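Local coordinates for putative nucleoprotein (Infectious salmon anemia virus, PDB 4EWC), which encapsidates the negative-strand viral RNA genome, shielding it from nucleases and forming the ribonucleoprotein that serves as template for transcription and replication, at residues G169-W174 with Q178-I183; V154-T159 with M399-G404. All coordinates share one frame; numbering follows the deposited sequence.

Overall arrangement
Both interactions belong to one helical cluster, with centres about 12 Å apart. Interaction 1 is local and fully buried: it folds the short helix 168-171 and the turn after it back on helix 174-188, combining an aromatic face, a weak backbone bond and a methionine-isoleucine pair. Interaction 2 is long-range and only partly buried, farther from the centre of the chain, and joins helix 142-162 to helix 394-402 by apolar contacts alone. The two meet directly: Met171 packs on Thr159, Ser172 on Met399, and Leu158 on both Ile180 and Met181. Helices 142-162 and 168-171 follow each other in sequence, so the chain runs from interaction 2 straight into interaction 1.

Interaction 1 (G169-W174 with Q178-I183); sequences GEMSIW and QAIMRI. Unlike the reference sequence in segment 178-183: Met181 (reference Ile).
One face of the Trp174 indole is covered by Gln178, whose CG methylene lies over the six-membered ring, 4.0 Å from its centroid and 17° off the normal, a CH-pi contact. CG sits toward the rim, 3.8 Å from Trp174 CZ2, and the amide that follows runs nearly parallel to the ring, the two planes only 6° apart. Leu428 and Thr479 also touch Trp174. Two torsions make the overlap possible: Trp174 places its ring opposite its own backbone N, while Gln178 folds at chi2 (-59°), laying its amide flat along the indole instead of extending past it. The same residues are joined through the main chain, Gln178 N giving Trp174 O a weak but straight bond of 3.3 Å in the first turn of helix 174-188, for which Ile173 is the N-cap.

A second, apolar contact joins helix 168-171 to helix 174-188: Met171 CG meets Ile180 CD1 at 4.1 Å, the chains crossing at about a right angle, and Phe162 touches both. The long, unbranched methionine side chain, modelled as selenomethionine, suits this buried place. Ser172 OG and its own N both reach Gly169 O from the same face of the carbonyl plane. Ser395 OG, from helix 394-402, bonds Met171 O. An indole face, the aliphatic part of a glutamine and a methionine-isoleucine pair thus make the buried contact, while backbone oxygens of the turn are bonded by residues close by.

Interaction 2 (V154-T159 with M399-G404); sequences VFPALT and MYIQEG
Pro156 and Ile401 meet where helix 142-162 passes the C-terminal part of helix 394-402, the closest backbone approach being 6.9 Å from Pro156 CA to Gln402 CA. Pro156 kinks its helix, because its N lacks a hydrogen to bond the preceding turn, and its ring gives a compact apolar surface there. Ile401 fills the contact with two branches. CG2, opposite the backbone N, rests 3.8 Å from Pro156 CG; the other branch, extended at chi2 (172°), carries CD1 to 3.6 Å from Phe155 CB. A beta-branched residue suits this place, since its two arms reach neighbouring residues of the facing helix at once. Phe155 points its CB at Ile401 but leads its ring away, toward Ile394, Leu397 and Met398 on the same partner helix, and Leu158 CD1 lies 4.2 Å above one ring face. The aromatic ring therefore carries the contact along helix 394-402 beyond Ile401.

No hydrogen bond crosses the pair. Just past it a Schellman motif follows at Gly404, which adopts a positive phi of 110°, natural for a residue without a side chain, and whose N bonds Ile401 O at 3.1 Å. Although residues 144-166 have been predicted to span a membrane, the 154-159 segment here packs as a helix-helix interface within the largely alpha-helical fold of an orthomyxovirus nucleoprotein.

Interaction 1 (G169-W174 with Q178-I183)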
ATOM      1  N   GLY A 169      11.634  32.004  16.602  1.00 59.11           N
ATOM      2  CA  GLY A 169      10.862  31.424  15.525  1.00 57.86           C
ATOM      3  C   GLY A 169      11.728  30.512  14.681  1.00 58.63           C
ATOM      4  O   GLY A 169      11.267  29.480  14.192  1.00 54.98           O
ATOM      5  N   GLU A 170      12.986  30.912  14.520  1.00 56.58           N
ATOM      6  CA  GLU A 170      13.957  30.157  13.747  1.00 55.78           C
ATOM      7  C   GLU A 170      14.192  28.752  14.327  1.00 54.48           C
ATOM      8  O   GLU A 170      14.254  27.768  13.582  1.00 51.39           O
ATOM      9  CB  GLU A 170      15.268  30.941  13.624  1.00 57.72           C
ATOM     10  CG  GLU A 170      15.146  32.103  12.657  1.00 62.85           C
ATOM     11  CD  GLU A 170      16.340  33.060  12.628  1.00 63.83           C
ATOM     12  OE1 GLU A 170      17.042  33.217  13.653  1.00 59.64           O
ATOM     13  OE2 GLU A 170      16.555  33.670  11.556  1.00 61.29           O
HETATM   14  N   MSE A 171      14.301  28.656  15.648  1.00 56.13           N
HETATM   15  CA  MSE A 171      14.503  27.365  16.269  1.00 50.99           C
HETATM   16  C   MSE A 171      13.269  26.462  16.157  1.00 51.72           C
HETATM   17  O   MSE A 171      13.357  25.260  16.371  1.00 52.42           O
HETATM   18  CB  MSE A 171      14.954  27.514  17.719  1.00 51.19           C
HETATM   19  CG  MSE A 171      16.459  27.619  17.862  1.00 57.37           C
HETATM   20 SE   MSE A 171      17.202  28.203  19.640  0.73 59.20          SE
HETATM   21  CE  MSE A 171      16.196  26.973  20.803  1.00 55.88           C
ATOM     22  N   SER A 172      12.117  27.028  15.821  1.00 51.61           N
ATOM     23  CA  SER A 172      10.912  26.213  15.648  1.00 53.60           C
ATOM     24  C   SER A 172      10.802  25.661  14.212  1.00 52.21           C
ATOM     25  O   SER A 172       9.902  24.877  13.890  1.00 51.74           O
ATOM     26  CB  SER A 172       9.640  26.995  16.050  1.00 53.23           C
ATOM     27  OG  SER A 172       9.414  28.093  15.193  1.00 58.86           O
ATOM     28  N   ILE A 173      11.735  26.067  13.363  1.00 49.04           N
ATOM     29  CA  ILE A 173      11.754  25.597  11.991  1.00 51.40           C
ATOM     30  C   ILE A 173      12.532  24.293  11.860  1.00 50.03           C
ATOM     31  O   ILE A 173      13.711  24.207  12.234  1.00 47.56           O
ATOM     32  CB  ILE A 173      12.334  26.650  11.047  1.00 50.71           C
ATOM     33  CG1 ILE A 173      11.450  27.891  11.074  1.00 54.41           C
ATOM     34  CG2 ILE A 173      12.434  26.098   9.622  1.00 51.49           C
ATOM     35  CD1 ILE A 173      12.093  29.140  10.481  1.00 48.63           C
ATOM     36  N   TRP A 174      11.848  23.293  11.315  1.00 50.14           N
ATOM     37  CA  TRP A 174      12.367  21.934  11.167  1.00 48.93           C
ATOM     38  C   TRP A 174      13.816  21.849  10.693  1.00 47.07           C
ATOM     39  O   TRP A 174      14.663  21.264  11.371  1.00 45.72           O
ATOM     40  CB  TRP A 174      11.469  21.140  10.226  1.00 44.21           C
ATOM     41  CG  TRP A 174      11.939  19.782  10.080  1.00 42.72           C
ATOM     42  CD1 TRP A 174      11.782  18.774  10.968  1.00 40.38           C
ATOM     43  CD2 TRP A 174      12.692  19.253   8.984  1.00 47.14           C
ATOM     44  NE1 TRP A 174      12.382  17.633  10.495  1.00 40.87           N
ATOM     45  CE2 TRP A 174      12.950  17.902   9.278  1.00 45.97           C
ATOM     46  CE3 TRP A 174      13.167  19.790   7.780  1.00 44.37           C
ATOM     47  CZ2 TRP A 174      13.658  17.070   8.404  1.00 42.88           C
ATOM     48  CZ3 TRP A 174      13.873  18.971   6.934  1.00 45.95           C
ATOM     49  CH2 TRP A 174      14.106  17.617   7.248  1.00 39.97           C
ATOM     50  N   GLN A 178      17.510  20.085  12.625  1.00 44.60           N
ATOM     51  CA  GLN A 178      18.467  19.251  11.895  1.00 47.59           C
ATOM     52  C   GLN A 178      19.847  19.880  11.849  1.00 47.28           C
ATOM     53  O   GLN A 178      20.859  19.218  12.087  1.00 43.18           O
ATOM     54  CB  GLN A 178      18.008  19.063  10.452  1.00 45.77           C
ATOM     55  CG  GLN A 178      16.689  18.363  10.313  1.00 46.26           C
ATOM     56  CD  GLN A 178      16.718  16.998  10.939  1.00 47.66           C
ATOM     57  OE1 GLN A 178      17.364  16.089  10.422  1.00 46.77           O
ATOM     58  NE2 GLN A 178      16.008  16.840  12.070  1.00 51.86           N
ATOM     59  N   ALA A 179      19.870  21.166  11.518  1.00 43.25           N
ATOM     60  CA  ALA A 179      21.114  21.905  11.390  1.00 40.29           C
ATOM     61  C   ALA A 179      21.875  21.957  12.718  1.00 46.69           C
ATOM     62  O   ALA A 179      23.099  21.841  12.742  1.00 49.94           O
ATOM     63  CB  ALA A 179      20.837  23.300  10.858  1.00 37.17           C
ATOM     64  N   ILE A 180      21.140  22.124  13.814  1.00 43.72           N
ATOM     65  CA  ILE A 180      21.727  22.206  15.149  1.00 44.65           C
ATOM     66  C   ILE A 180      22.421  20.888  15.556  1.00 48.20           C
ATOM     67  O   ILE A 180      23.564  20.892  16.014  1.00 46.17           O
ATOM     68  CB  ILE A 180      20.659  22.683  16.177  1.00 46.41           C
ATOM     69  CG1 ILE A 180      20.424  24.192  15.991  1.00 51.11           C
ATOM     70  CG2 ILE A 180      21.060  22.381  17.604  1.00 40.10           C
ATOM     71  CD1 ILE A 180      19.147  24.730  16.628  1.00 46.00           C
HETATM   72  N   MSE A 181      21.754  19.756  15.357  1.00 48.12           N
HETATM   73  CA  MSE A 181      22.382  18.470  15.648  1.00 49.29           C
HETATM   74  C   MSE A 181      23.618  18.192  14.773  1.00 45.77           C
HETATM   75  O   MSE A 181      24.587  17.588  15.232  1.00 44.74           O
HETATM   76  CB  MSE A 181      21.392  17.309  15.489  1.00 45.34           C
HETATM   77  CG  MSE A 181      20.323  17.203  16.522  1.00 39.10           C
HETATM   78 SE   MSE A 181      20.996  17.256  18.379  0.71 48.75          SE
HETATM   79  CE  MSE A 181      22.376  15.897  18.383  1.00 39.68           C
ATOM     80  N   ARG A 182      23.563  18.601  13.512  1.00 45.56           N
ATOM     81  CA  ARG A 182      24.653  18.326  12.587  1.00 48.36           C
ATOM     82  C   ARG A 182      25.869  19.119  13.004  1.00 47.92           C
ATOM     83  O   ARG A 182      26.993  18.613  12.987  1.00 48.42           O
ATOM     84  CB  ARG A 182      24.258  18.668  11.147  1.00 51.97           C
ATOM     85  CG  ARG A 182      23.406  17.618  10.473  1.00 48.79           C
ATOM     86  CD  ARG A 182      22.984  18.072   9.079  1.00 54.57           C
ATOM     87  NE  ARG A 182      21.870  17.277   8.548  1.00 63.32           N
ATOM     88  CZ  ARG A 182      22.009  16.118   7.895  1.00 70.43           C
ATOM     89  NH1 ARG A 182      23.219  15.605   7.685  1.00 68.91           N
ATOM     90  NH2 ARG A 182      20.936  15.468   7.447  1.00 62.06           N
ATOM     91  N   ILE A 183      25.637  20.371  13.381  1.00 46.68           N
ATOM     92  CA  ILE A 183      26.718  21.221  13.848  1.00 46.96           C
ATOM     93  C   ILE A 183      27.230  20.739  15.206  1.00 50.08           C
ATOM     94  O   ILE A 183      28.431  20.775  15.490  1.00 48.95           O
ATOM     95  CB  ILE A 183      26.309  22.708  13.868  1.00 48.77           C
ATOM     96  CG1 ILE A 183      27.536  23.598  13.970  1.00 51.28           C
ATOM     97  CG2 ILE A 183      25.339  23.014  14.970  1.00 52.10           C
ATOM     98  CD1 ILE A 183      28.404  23.512  12.750  1.00 56.37           C
TER

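Interaction 2 (V154-T159 with M399-G404)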
ATOM      1  N   VAL A 154      20.987  18.054  27.727  1.00 47.08           N
ATOM      2  CA  VAL A 154      21.693  18.615  26.584  1.00 40.28           C
ATOM      3  C   VAL A 154      20.825  19.610  25.811  1.00 44.80           C
ATOM      4  O   VAL A 154      21.269  20.723  25.531  1.00 48.91           O
ATOM      5  CB  VAL A 154      22.281  17.486  25.673  1.00 47.77           C
ATOM      6  CG1 VAL A 154      22.860  18.032  24.335  1.00 39.68           C
ATOM      7  CG2 VAL A 154      23.351  16.688  26.434  1.00 48.93           C
ATOM      8  N   PHE A 155      19.585  19.240  25.496  1.00 44.25           N
ATOM      9  CA  PHE A 155      18.698  20.129  24.713  1.00 44.26           C
ATOM     10  C   PHE A 155      18.490  21.557  25.274  1.00 45.95           C
ATOM     11  O   PHE A 155      18.542  22.523  24.505  1.00 44.79           O
ATOM     12  CB  PHE A 155      17.366  19.440  24.360  1.00 39.94           C
ATOM     13  CG  PHE A 155      17.465  18.492  23.183  1.00 43.60           C
ATOM     14  CD1 PHE A 155      18.494  17.554  23.112  1.00 45.68           C
ATOM     15  CD2 PHE A 155      16.530  18.531  22.147  1.00 45.43           C
ATOM     16  CE1 PHE A 155      18.602  16.681  22.019  1.00 42.56           C
ATOM     17  CE2 PHE A 155      16.625  17.656  21.052  1.00 40.33           C
ATOM     18  CZ  PHE A 155      17.657  16.737  20.995  1.00 38.38           C
ATOM     19  N   PRO A 156      18.257  21.700  26.603  1.00 46.29           N
ATOM     20  CA  PRO A 156      18.191  23.070  27.143  1.00 44.94           C
ATOM     21  C   PRO A 156      19.473  23.861  26.864  1.00 45.11           C
ATOM     22  O   PRO A 156      19.407  25.033  26.500  1.00 47.15           O
ATOM     23  CB  PRO A 156      18.020  22.851  28.645  1.00 36.23           C
ATOM     24  CG  PRO A 156      17.310  21.534  28.744  1.00 43.86           C
ATOM     25  CD  PRO A 156      17.867  20.694  27.613  1.00 45.56           C
ATOM     26  N   ALA A 157      20.622  23.211  26.998  1.00 41.50           N
ATOM     27  CA  ALA A 157      21.905  23.860  26.731  1.00 46.39           C
ATOM     28  C   ALA A 157      22.044  24.242  25.268  1.00 49.17           C
ATOM     29  O   ALA A 157      22.699  25.240  24.944  1.00 50.74           O
ATOM     30  CB  ALA A 157      23.047  22.963  27.145  1.00 43.62           C
ATOM     31  N   LEU A 158      21.438  23.449  24.386  1.00 44.30           N
ATOM     32  CA  LEU A 158      21.390  23.808  22.984  1.00 47.48           C
ATOM     33  C   LEU A 158      20.433  24.979  22.769  1.00 46.00           C
ATOM     34  O   LEU A 158      20.694  25.839  21.941  1.00 41.09           O
ATOM     35  CB  LEU A 158      20.951  22.617  22.108  1.00 45.87           C
ATOM     36  CG  LEU A 158      21.859  21.406  22.029  1.00 46.43           C
ATOM     37  CD1 LEU A 158      21.143  20.301  21.260  1.00 46.89           C
ATOM     38  CD2 LEU A 158      23.200  21.768  21.379  1.00 38.80           C
ATOM     39  N   THR A 159      19.329  25.002  23.516  1.00 44.12           N
ATOM     40  CA  THR A 159      18.401  26.094  23.378  1.00 48.03           C
ATOM     41  C   THR A 159      19.115  27.399  23.726  1.00 50.27           C
ATOM     42  O   THR A 159      19.041  28.383  22.976  1.00 48.58           O
ATOM     43  CB  THR A 159      17.149  25.950  24.253  1.00 50.59           C
ATOM     44  OG1 THR A 159      16.257  25.007  23.660  1.00 50.88           O
ATOM     45  CG2 THR A 159      16.428  27.316  24.370  1.00 39.27           C
HETATM   46  N   MSE A 399      11.477  22.736  21.500  1.00 50.25           N
HETATM   47  CA  MSE A 399      10.318  23.546  21.896  1.00 48.34           C
HETATM   48  C   MSE A 399       9.631  22.974  23.136  1.00 46.02           C
HETATM   49  O   MSE A 399       9.285  23.698  24.058  1.00 47.58           O
HETATM   50  CB  MSE A 399       9.283  23.619  20.762  1.00 43.68           C
HETATM   51  CG  MSE A 399       9.576  24.622  19.687  1.00 50.54           C
HETATM   52 SE   MSE A 399       8.187  24.554  18.273  0.58 66.50          SE
HETATM   53  CE  MSE A 399       6.607  24.893  19.394  1.00 69.67           C
ATOM     54  N   TYR A 400       9.421  21.664  23.118  1.00 49.15           N
ATOM     55  CA  TYR A 400       8.652  20.981  24.142  1.00 47.63           C
ATOM     56  C   TYR A 400       9.350  21.158  25.481  1.00 47.57           C
ATOM     57  O   TYR A 400       8.709  21.495  26.480  1.00 52.36           O
ATOM     58  CB  TYR A 400       8.478  19.518  23.750  1.00 45.06           C
ATOM     59  CG  TYR A 400       7.723  18.655  24.728  1.00 43.35           C
ATOM     60  CD1 TYR A 400       6.339  18.557  24.676  1.00 47.10           C
ATOM     61  CD2 TYR A 400       8.397  17.910  25.680  1.00 44.25           C
ATOM     62  CE1 TYR A 400       5.646  17.759  25.565  1.00 49.52           C
ATOM     63  CE2 TYR A 400       7.719  17.111  26.572  1.00 50.06           C
ATOM     64  CZ  TYR A 400       6.345  17.043  26.519  1.00 51.21           C
ATOM     65  OH  TYR A 400       5.666  16.250  27.424  1.00 52.25           O
ATOM     66  N   ILE A 401      10.671  20.983  25.481  1.00 43.93           N
ATOM     67  CA  ILE A 401      11.494  21.262  26.653  1.00 45.96           C
ATOM     68  C   ILE A 401      11.548  22.764  27.028  1.00 52.21           C
ATOM     69  O   ILE A 401      11.482  23.110  28.210  1.00 51.32           O
ATOM     70  CB  ILE A 401      12.904  20.727  26.474  1.00 44.41           C
ATOM     71  CG1 ILE A 401      12.852  19.224  26.178  1.00 46.25           C
ATOM     72  CG2 ILE A 401      13.746  20.968  27.722  1.00 40.82           C
ATOM     73  CD1 ILE A 401      14.179  18.630  25.786  1.00 39.12           C
ATOM     74  N   GLN A 402      11.669  23.648  26.038  1.00 48.31           N
ATOM     75  CA  GLN A 402      11.656  25.074  26.329  1.00 50.18           C
ATOM     76  C   GLN A 402      10.313  25.482  26.941  1.00 52.27           C
ATOM     77  O   GLN A 402      10.272  26.348  27.814  1.00 52.29           O
ATOM     78  CB  GLN A 402      11.987  25.934  25.097  1.00 48.33           C
ATOM     79  N   GLU A 403       9.223  24.841  26.524  1.00 48.48           N
ATOM     80  CA  GLU A 403       7.914  25.203  27.063  1.00 47.80           C
ATOM     81  C   GLU A 403       7.737  24.793  28.530  1.00 52.53           C
ATOM     82  O   GLU A 403       6.730  25.101  29.153  1.00 51.18           O
ATOM     83  CB  GLU A 403       6.776  24.663  26.197  1.00 47.55           C
ATOM     84  N   GLY A 404       8.722  24.093  29.080  1.00 58.45           N
ATOM     85  CA  GLY A 404       8.688  23.704  30.478  1.00 47.92           C
ATOM     86  C   GLY A 404       8.487  22.223  30.723  1.00 50.61           C
ATOM     87  O   GLY A 404       8.664  21.759  31.846  1.00 53.35           O
TER